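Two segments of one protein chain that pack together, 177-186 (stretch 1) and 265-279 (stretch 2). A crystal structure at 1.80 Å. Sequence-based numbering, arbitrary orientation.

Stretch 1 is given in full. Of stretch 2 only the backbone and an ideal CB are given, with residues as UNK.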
ATOM      1  N   TYR A 177       6.427 -16.301  -4.021  1.00 16.48           N
ATOM      2  CA  TYR A 177       5.479 -16.574  -2.919  1.00 17.25           C
ATOM      3  C   TYR A 177       4.335 -17.527  -3.247  1.00 16.73           C
ATOM      4  O   TYR A 177       3.536 -17.885  -2.371  1.00 17.29           O
ATOM      5  CB  TYR A 177       4.914 -15.250  -2.411  1.00 19.59           C
ATOM      6  CG  TYR A 177       5.990 -14.332  -1.839  1.00 18.36           C
ATOM      7  CD1 TYR A 177       6.594 -14.617  -0.618  1.00 21.42           C
ATOM      8  CD2 TYR A 177       6.368 -13.174  -2.500  1.00 17.89           C
ATOM      9  CE1 TYR A 177       7.584 -13.798  -0.108  1.00 24.97           C
ATOM     10  CE2 TYR A 177       7.346 -12.360  -1.986  1.00 20.29           C
ATOM     11  CZ  TYR A 177       7.942 -12.665  -0.796  1.00 23.01           C
ATOM     12  OH  TYR A 177       8.913 -11.813  -0.326  1.00 26.96           O
ATOM     13  N   GLU A 178       4.284 -17.962  -4.491  1.00 15.66           N
ATOM     14  CA  GLU A 178       3.228 -18.853  -4.947  1.00 17.69           C
ATOM     15  C   GLU A 178       1.881 -18.260  -4.547  1.00 18.28           C
ATOM     16  O   GLU A 178       1.685 -17.056  -4.749  1.00 15.89           O
ATOM     17  CB  GLU A 178       3.482 -20.260  -4.427  1.00 20.54           C
ATOM     18  CG  GLU A 178       4.820 -20.825  -4.957  1.00 24.34           C
ATOM     19  CD  GLU A 178       5.072 -22.292  -4.562  1.00 28.46           C
ATOM     20  OE1 GLU A 178       5.188 -22.590  -3.370  1.00 39.26           O
ATOM     21  OE2 GLU A 178       5.179 -23.120  -5.473  1.00 46.44           O
ATOM     22  N   ASP A 179       0.954 -19.047  -4.000  1.00 17.87           N
ATOM     23  CA  ASP A 179      -0.382 -18.502  -3.710  1.00 17.91           C
ATOM     24  C   ASP A 179      -0.374 -17.382  -2.664  1.00 17.84           C
ATOM     25  O   ASP A 179      -1.256 -16.526  -2.671  1.00 16.50           O
ATOM     26  CB  ASP A 179      -1.349 -19.594  -3.294  1.00 18.54           C
ATOM     27  CG  ASP A 179      -1.711 -20.537  -4.427  1.00 20.12           C
ATOM     28  OD1 ASP A 179      -1.771 -20.107  -5.608  1.00 19.29           O
ATOM     29  OD2 ASP A 179      -1.911 -21.716  -4.090  1.00 23.31           O
ATOM     30  N   ARG A 180       0.637 -17.369  -1.778  1.00 16.93           N
ATOM     31  CA  ARG A 180       0.742 -16.308  -0.754  1.00 17.42           C
ATOM     32  C   ARG A 180       1.007 -14.948  -1.377  1.00 14.65           C
ATOM     33  O   ARG A 180       0.904 -13.925  -0.722  1.00 15.34           O
ATOM     34  CB  ARG A 180       1.873 -16.615   0.227  1.00 17.66           C
ATOM     35  CG  ARG A 180       1.721 -17.921   0.978  1.00 18.60           C
ATOM     36  CD  ARG A 180       2.656 -17.974   2.166  1.00 20.08           C
ATOM     37  NE  ARG A 180       2.379 -19.113   3.048  1.00 17.86           N
ATOM     38  CZ  ARG A 180       2.921 -20.316   2.954  1.00 24.34           C
ATOM     39  NH1 ARG A 180       3.785 -20.612   1.996  1.00 24.04           N
ATOM     40  NH2 ARG A 180       2.595 -21.253   3.840  1.00 23.31           N
ATOM     41  N   ALA A 181       1.430 -14.941  -2.651  1.00 16.11           N
ATOM     42  CA  ALA A 181       1.714 -13.703  -3.352  1.00 16.56           C
ATOM     43  C   ALA A 181       0.554 -12.705  -3.342  1.00 17.59           C
ATOM     44  O   ALA A 181       0.820 -11.518  -3.419  1.00 15.40           O
ATOM     45  CB  ALA A 181       2.161 -13.942  -4.814  1.00 16.36           C
ATOM     46  N   TYR A 182      -0.700 -13.154  -3.306  1.00 15.07           N
ATOM     47  CA  TYR A 182      -1.802 -12.194  -3.345  1.00 13.91           C
ATOM     48  C   TYR A 182      -1.768 -11.220  -2.165  1.00 13.83           C
ATOM     49  O   TYR A 182      -2.005 -10.021  -2.369  1.00 14.78           O
ATOM     50  CB  TYR A 182      -3.163 -12.864  -3.468  1.00 16.82           C
ATOM     51  CG  TYR A 182      -4.195 -11.997  -4.134  1.00 16.42           C
ATOM     52  CD1 TYR A 182      -4.107 -11.705  -5.506  1.00 15.96           C
ATOM     53  CD2 TYR A 182      -5.287 -11.477  -3.434  1.00 15.02           C
ATOM     54  CE1 TYR A 182      -5.065 -10.923  -6.135  1.00 17.00           C
ATOM     55  CE2 TYR A 182      -6.264 -10.715  -4.091  1.00 18.02           C
ATOM     56  CZ  TYR A 182      -6.154 -10.447  -5.419  1.00 16.66           C
ATOM     57  OH  TYR A 182      -7.129  -9.702  -6.034  1.00 16.55           O
ATOM     58  N   ARG A 183      -1.414 -11.696  -0.956  1.00 14.78           N
ATOM     59  CA  ARG A 183      -1.262 -10.798   0.185  1.00 14.57           C
ATOM     60  C   ARG A 183      -0.174  -9.767  -0.114  1.00 14.82           C
ATOM     61  O   ARG A 183      -0.388  -8.563   0.033  1.00 14.29           O
ATOM     62  CB  ARG A 183      -0.829 -11.569   1.441  1.00 13.66           C
ATOM     63  CG  ARG A 183      -1.823 -12.588   1.931  1.00 16.37           C
ATOM     64  CD  ARG A 183      -1.143 -13.333   3.048  1.00 20.04           C
ATOM     65  NE  ARG A 183      -1.892 -14.368   3.736  1.00 15.54           N
ATOM     66  CZ  ARG A 183      -1.863 -14.538   5.062  1.00 15.92           C
ATOM     67  NH1 ARG A 183      -1.246 -13.660   5.849  1.00 17.82           N
ATOM     68  NH2 ARG A 183      -2.497 -15.558   5.614  1.00 18.17           N
ATOM     69  N   ARG A 184       0.989 -10.257  -0.551  1.00 15.08           N
ATOM     70  CA  ARG A 184       2.143  -9.391  -0.799  1.00 14.92           C
ATOM     71  C   ARG A 184       1.870  -8.371  -1.917  1.00 16.06           C
ATOM     72  O   ARG A 184       2.249  -7.201  -1.805  1.00 15.17           O
ATOM     73  CB  ARG A 184       3.420 -10.199  -1.127  1.00 17.16           C
ATOM     74  CG  ARG A 184       3.733 -11.329  -0.157  1.00 20.16           C
ATOM     75  CD  ARG A 184       3.961 -10.889   1.272  1.00 18.29           C
ATOM     76  NE  ARG A 184       4.554 -12.014   1.992  1.00 20.16           N
ATOM     77  CZ  ARG A 184       3.885 -13.051   2.485  1.00 20.33           C
ATOM     78  NH1 ARG A 184       2.562 -13.084   2.522  1.00 20.66           N
ATOM     79  NH2 ARG A 184       4.564 -14.054   3.018  1.00 25.73           N
ATOM     80  N   ILE A 185       1.216  -8.807  -2.984  1.00 15.21           N
ATOM     81  CA  ILE A 185       0.872  -7.927  -4.083  1.00 15.31           C
ATOM     82  C   ILE A 185       0.019  -6.763  -3.599  1.00 15.36           C
ATOM     83  O   ILE A 185       0.246  -5.605  -3.953  1.00 16.44           O
ATOM     84  CB  ILE A 185       0.081  -8.718  -5.155  1.00 14.19           C
ATOM     85  CG1 ILE A 185       1.030  -9.610  -5.964  1.00 14.29           C
ATOM     86  CG2 ILE A 185      -0.668  -7.767  -6.133  1.00 16.62           C
ATOM     87  CD1 ILE A 185       0.320 -10.681  -6.815  1.00 16.09           C
ATOM     88  N   CYS A 186      -0.994  -7.065  -2.792  1.00 16.13           N
ATOM     89  CA  CYS A 186      -1.888  -6.006  -2.315  1.00 14.09           C
ATOM     90  C   CYS A 186      -1.183  -5.057  -1.344  1.00 15.48           C
ATOM     91  O   CYS A 186      -1.402  -3.851  -1.401  1.00 16.00           O
ATOM     92  CB  CYS A 186      -3.141  -6.605  -1.730  1.00 15.23           C
ATOM     93  SG  CYS A 186      -4.200  -7.407  -3.028  1.00 17.31           S
ATOM     94  N   UNK A 265      -9.628 -26.082  -4.602  1.00 22.12           N
ATOM     95  CA  UNK A 265      -8.702 -25.435  -5.535  1.00 18.61           C
ATOM     96  C   UNK A 265      -7.285 -25.839  -5.177  1.00 19.04           C
ATOM     97  O   UNK A 265      -6.807 -25.498  -4.105  1.00 19.58           O
ATOM     98  CB  UNK A 265      -8.855 -23.913  -5.507  1.00 18.61           C
ATOM     99  N   UNK A 266      -6.627 -26.608  -6.048  1.00 17.88           N
ATOM    100  CA  UNK A 266      -5.251 -27.051  -5.769  1.00 20.00           C
ATOM    101  C   UNK A 266      -4.250 -25.946  -5.508  1.00 18.91           C
ATOM    102  O   UNK A 266      -4.378 -24.832  -6.022  1.00 16.43           O
ATOM    103  CB  UNK A 266      -4.743 -27.888  -6.945  1.00 20.00           C
ATOM    104  N   UNK A 267      -3.242 -26.247  -4.691  1.00 17.30           N
ATOM    105  CA  UNK A 267      -2.197 -25.290  -4.460  1.00 18.33           C
ATOM    106  C   UNK A 267      -1.629 -24.887  -5.802  1.00 15.85           C
ATOM    107  O   UNK A 267      -1.439 -25.734  -6.680  1.00 18.36           O
ATOM    108  CB  UNK A 267      -1.115 -25.854  -3.538  1.00 18.33           C
ATOM    109  N   UNK A 268      -1.302 -23.604  -5.938  1.00 16.66           N
ATOM    110  CA  UNK A 268      -0.740 -23.065  -7.183  1.00 19.12           C
ATOM    111  C   UNK A 268      -1.800 -22.464  -8.082  1.00 17.41           C
ATOM    112  O   UNK A 268      -1.483 -21.670  -8.962  1.00 21.32           O
ATOM    113  CB  UNK A 268       0.008 -24.161  -7.944  1.00 19.12           C
ATOM    114  N   UNK A 269      -3.053 -22.864  -7.864  1.00 15.57           N
ATOM    115  CA  UNK A 269      -4.164 -22.369  -8.664  1.00 16.59           C
ATOM    116  C   UNK A 269      -5.045 -21.409  -7.889  1.00 16.58           C
ATOM    117  O   UNK A 269      -5.949 -20.792  -8.437  1.00 15.41           O
ATOM    118  CB  UNK A 269      -5.004 -23.539  -9.179  1.00 16.59           C
ATOM    119  N   UNK A 270      -4.767 -21.250  -6.590  1.00 14.63           N
ATOM    120  CA  UNK A 270      -5.608 -20.459  -5.738  1.00 15.67           C
ATOM    121  C   UNK A 270      -5.509 -18.954  -5.927  1.00 16.17           C
ATOM    122  O   UNK A 270      -6.528 -18.259  -5.837  1.00 15.65           O
ATOM    123  CB  UNK A 270      -5.286 -20.800  -4.282  1.00 15.67           C
ATOM    124  N   UNK A 271      -4.310 -18.434  -6.180  1.00 16.06           N
ATOM    125  CA  UNK A 271      -4.135 -16.991  -6.386  1.00 15.93           C
ATOM    126  C   UNK A 271      -5.010 -16.483  -7.549  1.00 15.28           C
ATOM    127  O   UNK A 271      -5.781 -15.538  -7.375  1.00 15.41           O
ATOM    128  CB  UNK A 271      -2.663 -16.673  -6.658  1.00 15.93           C
ATOM    129  N   UNK A 272      -4.921 -17.107  -8.722  1.00 16.13           N
ATOM    130  CA  UNK A 272      -5.703 -16.613  -9.863  1.00 15.80           C
ATOM    131  C   UNK A 272      -7.194 -16.868  -9.662  1.00 17.67           C
ATOM    132  O   UNK A 272      -8.029 -16.012 -10.014  1.00 16.00           O
ATOM    133  CB  UNK A 272      -5.231 -17.275 -11.159  1.00 15.80           C
ATOM    134  N   UNK A 273      -7.525 -18.036  -9.107  1.00 15.83           N
ATOM    135  CA  UNK A 273      -8.899 -18.311  -8.756  1.00 16.74           C
ATOM    136  C   UNK A 273      -9.418 -17.159  -7.874  1.00 17.75           C
ATOM    137  O   UNK A 273     -10.471 -16.557  -8.143  1.00 14.87           O
ATOM    138  CB  UNK A 273      -9.019 -19.660  -8.044  1.00 16.74           C
ATOM    139  N   UNK A 274      -8.659 -16.818  -6.832  1.00 14.17           N
ATOM    140  CA  UNK A 274      -9.116 -15.798  -5.896  1.00 14.42           C
ATOM    141  C   UNK A 274      -9.289 -14.419  -6.557  1.00 14.59           C
ATOM    142  O   UNK A 274     -10.321 -13.752  -6.342  1.00 15.09           O
ATOM    143  CB  UNK A 274      -8.128 -15.693  -4.732  1.00 14.42           C
ATOM    144  N   UNK A 275      -8.354 -14.045  -7.408  1.00 15.75           N
ATOM    145  CA  UNK A 275      -8.461 -12.754  -8.086  1.00 16.46           C
ATOM    146  C   UNK A 275      -9.696 -12.722  -8.989  1.00 16.61           C
ATOM    147  O   UNK A 275     -10.432 -11.746  -8.999  1.00 15.56           O
ATOM    148  CB  UNK A 275      -7.198 -12.472  -8.903  1.00 16.46           C
ATOM    149  N   UNK A 276      -9.946 -13.808  -9.716  1.00 16.23           N
ATOM    150  CA  UNK A 276     -11.098 -13.851 -10.593  1.00 15.72           C
ATOM    151  C   UNK A 276     -12.419 -14.097  -9.882  1.00 16.52           C
ATOM    152  O   UNK A 276     -13.473 -13.973 -10.497  1.00 17.55           O
ATOM    153  CB  UNK A 276     -10.886 -14.938 -11.649  1.00 15.72           C
ATOM    154  N   UNK A 277     -12.353 -14.408  -8.585  1.00 15.15           N
ATOM    155  CA  UNK A 277     -13.545 -14.601  -7.787  1.00 16.50           C
ATOM    156  C   UNK A 277     -13.732 -13.495  -6.731  1.00 18.61           C
ATOM    157  O   UNK A 277     -14.409 -13.686  -5.719  1.00 18.92           O
ATOM    158  CB  UNK A 277     -13.487 -15.971  -7.108  1.00 16.50           C
ATOM    159  N   UNK A 278     -13.085 -12.353  -6.968  1.00 17.40           N
ATOM    160  CA  UNK A 278     -13.283 -11.163  -6.159  1.00 18.34           C
ATOM    161  C   UNK A 278     -13.638  -9.997  -7.073  1.00 16.25           C
ATOM    162  O   UNK A 278     -13.559  -8.824  -6.688  1.00 17.13           O
ATOM    163  CB  UNK A 278     -12.037 -10.849  -5.328  1.00 18.34           C
ATOM    164  N   UNK A 279     -14.049 -10.295  -8.285  1.00 19.73           N
ATOM    165  CA  UNK A 279     -14.404  -9.225  -9.177  1.00 18.36           C
ATOM    166  C   UNK A 279     -15.776  -8.626  -8.896  1.00 17.97           C
ATOM    167  O   UNK A 279     -16.622  -9.178  -8.159  1.00 18.08           O
ATOM    168  CB  UNK A 279     -14.348  -9.731 -10.620  1.00 18.36           C
TER

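Positions 265 and 266 lie in extended conformation, with nothing of stretch 1 within 5.5 Å of either ideal CB. Stretch 1 therefore sets no preference here, although the phi of -57° at 266 is one that proline accommodates. The residues are V265 and P266.

At 267 the CA-to-CB bond runs sideways, and the ideal CB lies 4.3 Å from D179 OD2. A small polar side chain would suit, whereas a second acid would need something between the two charges. The residue is nevertheless D267, whose OD1 stands 4.5 Å from D179 OD2. A water O lies 2.7 Å from D179 OD2 and 3.0 Å from D267 OD1, hydrogen-bonded between the two acids.

The backbone decides position 268. With phi/psi of 95/-20, a CB would be jammed against the carbonyl O of the preceding residue, which by itself calls for glycine. G268 is found, and its amide N donates a hydrogen bond to D179 OD2 at 2.7 Å.

Position 269 points away from stretch 1 into space it leaves open, so many residues would fit; it is E269.

At 270 the bond points toward stretch 1, and the ideal CB is 3.5 Å from D179 OD2. An apolar or uncharged polar side chain would suit, an acid less so. L270, with chi1 t, contributes its CB to that contact, while CG, CD1 and CD2 all lie farther from that oxygen.

At 271 the bond points toward stretch 1, with the ideal CB 3.7 Å from D179 OD1 and 5.0 Å from Y182 CB. The 271 CA lies 4.9 Å from D179 CA, the nearest CA pair across the two stretches. The 271 amide N donates to D179 OD1 at 3.1 Å, so the one carboxylate receives both this amide and that of G268. Beyond the CB, A181, Y182 and I185 offer an apolar surface suited to leucine, isoleucine or methionine. L271 places CD1 3.6 Å from A181 CB and 4.4 Å from I185 CD1, with CG 4.1 Å from Y182 CD1.

Stretch 1 sets no preference at 272 or 273; they are K272 and Y273.

At 274 the bond points toward stretch 1, with the ideal CB 5.2 Å from Y182 CD2, leaving room for a large apolar or aromatic group. F274 fills it obliquely to the tyrosine, its CD2 3.5 Å from Y182 CD2 and the ring planes at 74°.

Position 275 points sideways, its ideal CB 3.8 Å from Y182 CE1. The nearby phenol hydroxyl favors a polar side chain such as histidine, asparagine or glutamine. H275 meets it edge-on, ND1 and Y182 OH hydrogen-bonding at 2.7 Å.

Positions 276 and 277 make no contact; they are H276 and H277. At 278 the bond points toward stretch 1, with Y182 OH 5.1 Å from the ideal CB, and a small polar residue would suit. T278 brings OG1 within 3.9 Å of Y182 OH. Position 279, unconstrained, is Q279.

Stretch 2 265-279: VPDGELLKYFHHHTQ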
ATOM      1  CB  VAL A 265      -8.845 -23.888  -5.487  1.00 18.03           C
ATOM      2  CG1 VAL A 265      -7.905 -23.235  -6.493  1.00 18.75           C
ATOM      3  CG2 VAL A 265     -10.316 -23.515  -5.737  1.00 17.60           C
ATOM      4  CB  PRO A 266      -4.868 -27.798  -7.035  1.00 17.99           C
ATOM      5  CG  PRO A 266      -6.189 -28.336  -7.543  1.00 20.22           C
ATOM      6  CD  PRO A 266      -7.145 -27.203  -7.290  1.00 18.61           C
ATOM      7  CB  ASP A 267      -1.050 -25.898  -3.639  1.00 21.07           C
ATOM      8  CG  ASP A 267      -1.393 -26.119  -2.193  1.00 25.75           C
ATOM      9  OD1 ASP A 267      -2.326 -25.519  -1.635  1.00 22.74           O
ATOM     10  OD2 ASP A 267      -0.656 -26.906  -1.575  1.00 26.17           O
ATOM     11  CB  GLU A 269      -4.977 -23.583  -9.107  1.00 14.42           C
ATOM     12  CG  GLU A 269      -4.160 -24.592  -9.963  1.00 15.01           C
ATOM     13  CD  GLU A 269      -4.883 -25.849 -10.328  1.00 17.83           C
ATOM     14  OE1 GLU A 269      -6.077 -25.974 -10.065  1.00 15.85           O
ATOM     15  OE2 GLU A 269      -4.225 -26.777 -10.884  1.00 16.71           O
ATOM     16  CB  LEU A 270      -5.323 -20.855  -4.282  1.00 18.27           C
ATOM     17  CG  LEU A 270      -6.158 -20.164  -3.214  1.00 20.60           C
ATOM     18  CD1 LEU A 270      -7.618 -20.487  -3.334  1.00 19.65           C
ATOM     19  CD2 LEU A 270      -5.576 -20.572  -1.829  1.00 19.73           C
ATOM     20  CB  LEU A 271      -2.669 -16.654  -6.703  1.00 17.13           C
ATOM     21  CG  LEU A 271      -2.362 -15.147  -6.807  1.00 18.10           C
ATOM     22  CD1 LEU A 271      -0.913 -14.861  -6.427  1.00 18.42           C
ATOM     23  CD2 LEU A 271      -2.677 -14.573  -8.185  1.00 18.00           C
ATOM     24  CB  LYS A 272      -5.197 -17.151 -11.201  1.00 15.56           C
ATOM     25  CG  LYS A 272      -3.808 -16.618 -11.533  1.00 15.96           C
ATOM     26  CD  LYS A 272      -3.359 -16.992 -12.950  1.00 17.84           C
ATOM     27  CE  LYS A 272      -1.900 -16.635 -13.200  1.00 18.70           C
ATOM     28  NZ  LYS A 272      -1.495 -16.832 -14.584  1.00 15.74           N
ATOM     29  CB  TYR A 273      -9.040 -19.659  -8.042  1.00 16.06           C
ATOM     30  CG  TYR A 273     -10.491 -19.963  -7.702  1.00 13.58           C
ATOM     31  CD1 TYR A 273     -11.059 -19.508  -6.518  1.00 15.90           C
ATOM     32  CD2 TYR A 273     -11.286 -20.710  -8.567  1.00 16.03           C
ATOM     33  CE1 TYR A 273     -12.380 -19.747  -6.226  1.00 13.70           C
ATOM     34  CE2 TYR A 273     -12.596 -20.974  -8.259  1.00 13.16           C
ATOM     35  CZ  TYR A 273     -13.159 -20.454  -7.085  1.00 16.52           C
ATOM     36  OH  TYR A 273     -14.476 -20.720  -6.764  1.00 16.72           O
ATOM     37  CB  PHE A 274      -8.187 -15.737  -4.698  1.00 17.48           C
ATOM     38  CG  PHE A 274      -8.664 -14.839  -3.606  1.00 15.21           C
ATOM     39  CD1 PHE A 274      -9.945 -14.944  -3.094  1.00 16.51           C
ATOM     40  CD2 PHE A 274      -7.795 -13.930  -3.027  1.00 18.76           C
ATOM     41  CE1 PHE A 274     -10.376 -14.104  -2.053  1.00 15.98           C
ATOM     42  CE2 PHE A 274      -8.215 -13.118  -1.964  1.00 19.76           C
ATOM     43  CZ  PHE A 274      -9.515 -13.191  -1.505  1.00 17.28           C
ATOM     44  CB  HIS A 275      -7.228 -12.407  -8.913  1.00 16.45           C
ATOM     45  CG  HIS A 275      -7.302 -11.041  -9.494  1.00 17.05           C
ATOM     46  ND1 HIS A 275      -7.109  -9.905  -8.730  1.00 16.13           N
ATOM     47  CD2 HIS A 275      -7.659 -10.616 -10.732  1.00 18.89           C
ATOM     48  CE1 HIS A 275      -7.335  -8.840  -9.487  1.00 17.05           C
ATOM     49  NE2 HIS A 275      -7.637  -9.245 -10.711  1.00 14.96           N
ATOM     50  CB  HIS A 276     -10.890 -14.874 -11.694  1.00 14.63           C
ATOM     51  CG  HIS A 276      -9.928 -14.408 -12.735  1.00 14.92           C
ATOM     52  ND1 HIS A 276     -10.333 -14.046 -14.010  1.00 17.82           N
ATOM     53  CD2 HIS A 276      -8.594 -14.181 -12.679  1.00 16.51           C
ATOM     54  CE1 HIS A 276      -9.273 -13.660 -14.704  1.00 16.26           C
ATOM     55  NE2 HIS A 276      -8.208 -13.706 -13.914  1.00 15.81           N
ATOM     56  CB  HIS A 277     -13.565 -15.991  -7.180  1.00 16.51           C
ATOM     57  CG  HIS A 277     -13.810 -17.070  -8.185  1.00 13.12           C
ATOM     58  ND1 HIS A 277     -12.849 -17.455  -9.098  1.00 15.99           N
ATOM     59  CD2 HIS A 277     -14.902 -17.830  -8.437  1.00 16.46           C
ATOM     60  CE1 HIS A 277     -13.340 -18.403  -9.872  1.00 16.07           C
ATOM     61  NE2 HIS A 277     -14.577 -18.667  -9.484  1.00 12.88           N
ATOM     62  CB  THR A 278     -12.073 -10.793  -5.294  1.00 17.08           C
ATOM     63  OG1 THR A 278     -10.865 -10.821  -6.061  1.00 17.50           O
ATOM     64  CG2 THR A 278     -11.964 -11.764  -4.092  1.00 16.10           C
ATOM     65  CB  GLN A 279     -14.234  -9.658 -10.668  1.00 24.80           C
ATOM     66  CG  GLN A 279     -14.976 -10.829 -11.070  1.00 21.27           C
ATOM     67  CD  GLN A 279     -14.689 -11.259 -12.521  1.00 21.36           C
ATOM     68  OE1 GLN A 279     -14.948 -10.496 -13.470  1.00 19.30           O
ATOM     69  NE2 GLN A 279     -14.217 -12.510 -12.694  1.00 16.62           N
TER
HETATM   70  O   HOH W   1      -2.082 -22.574  -1.540  1.00 27.51           O
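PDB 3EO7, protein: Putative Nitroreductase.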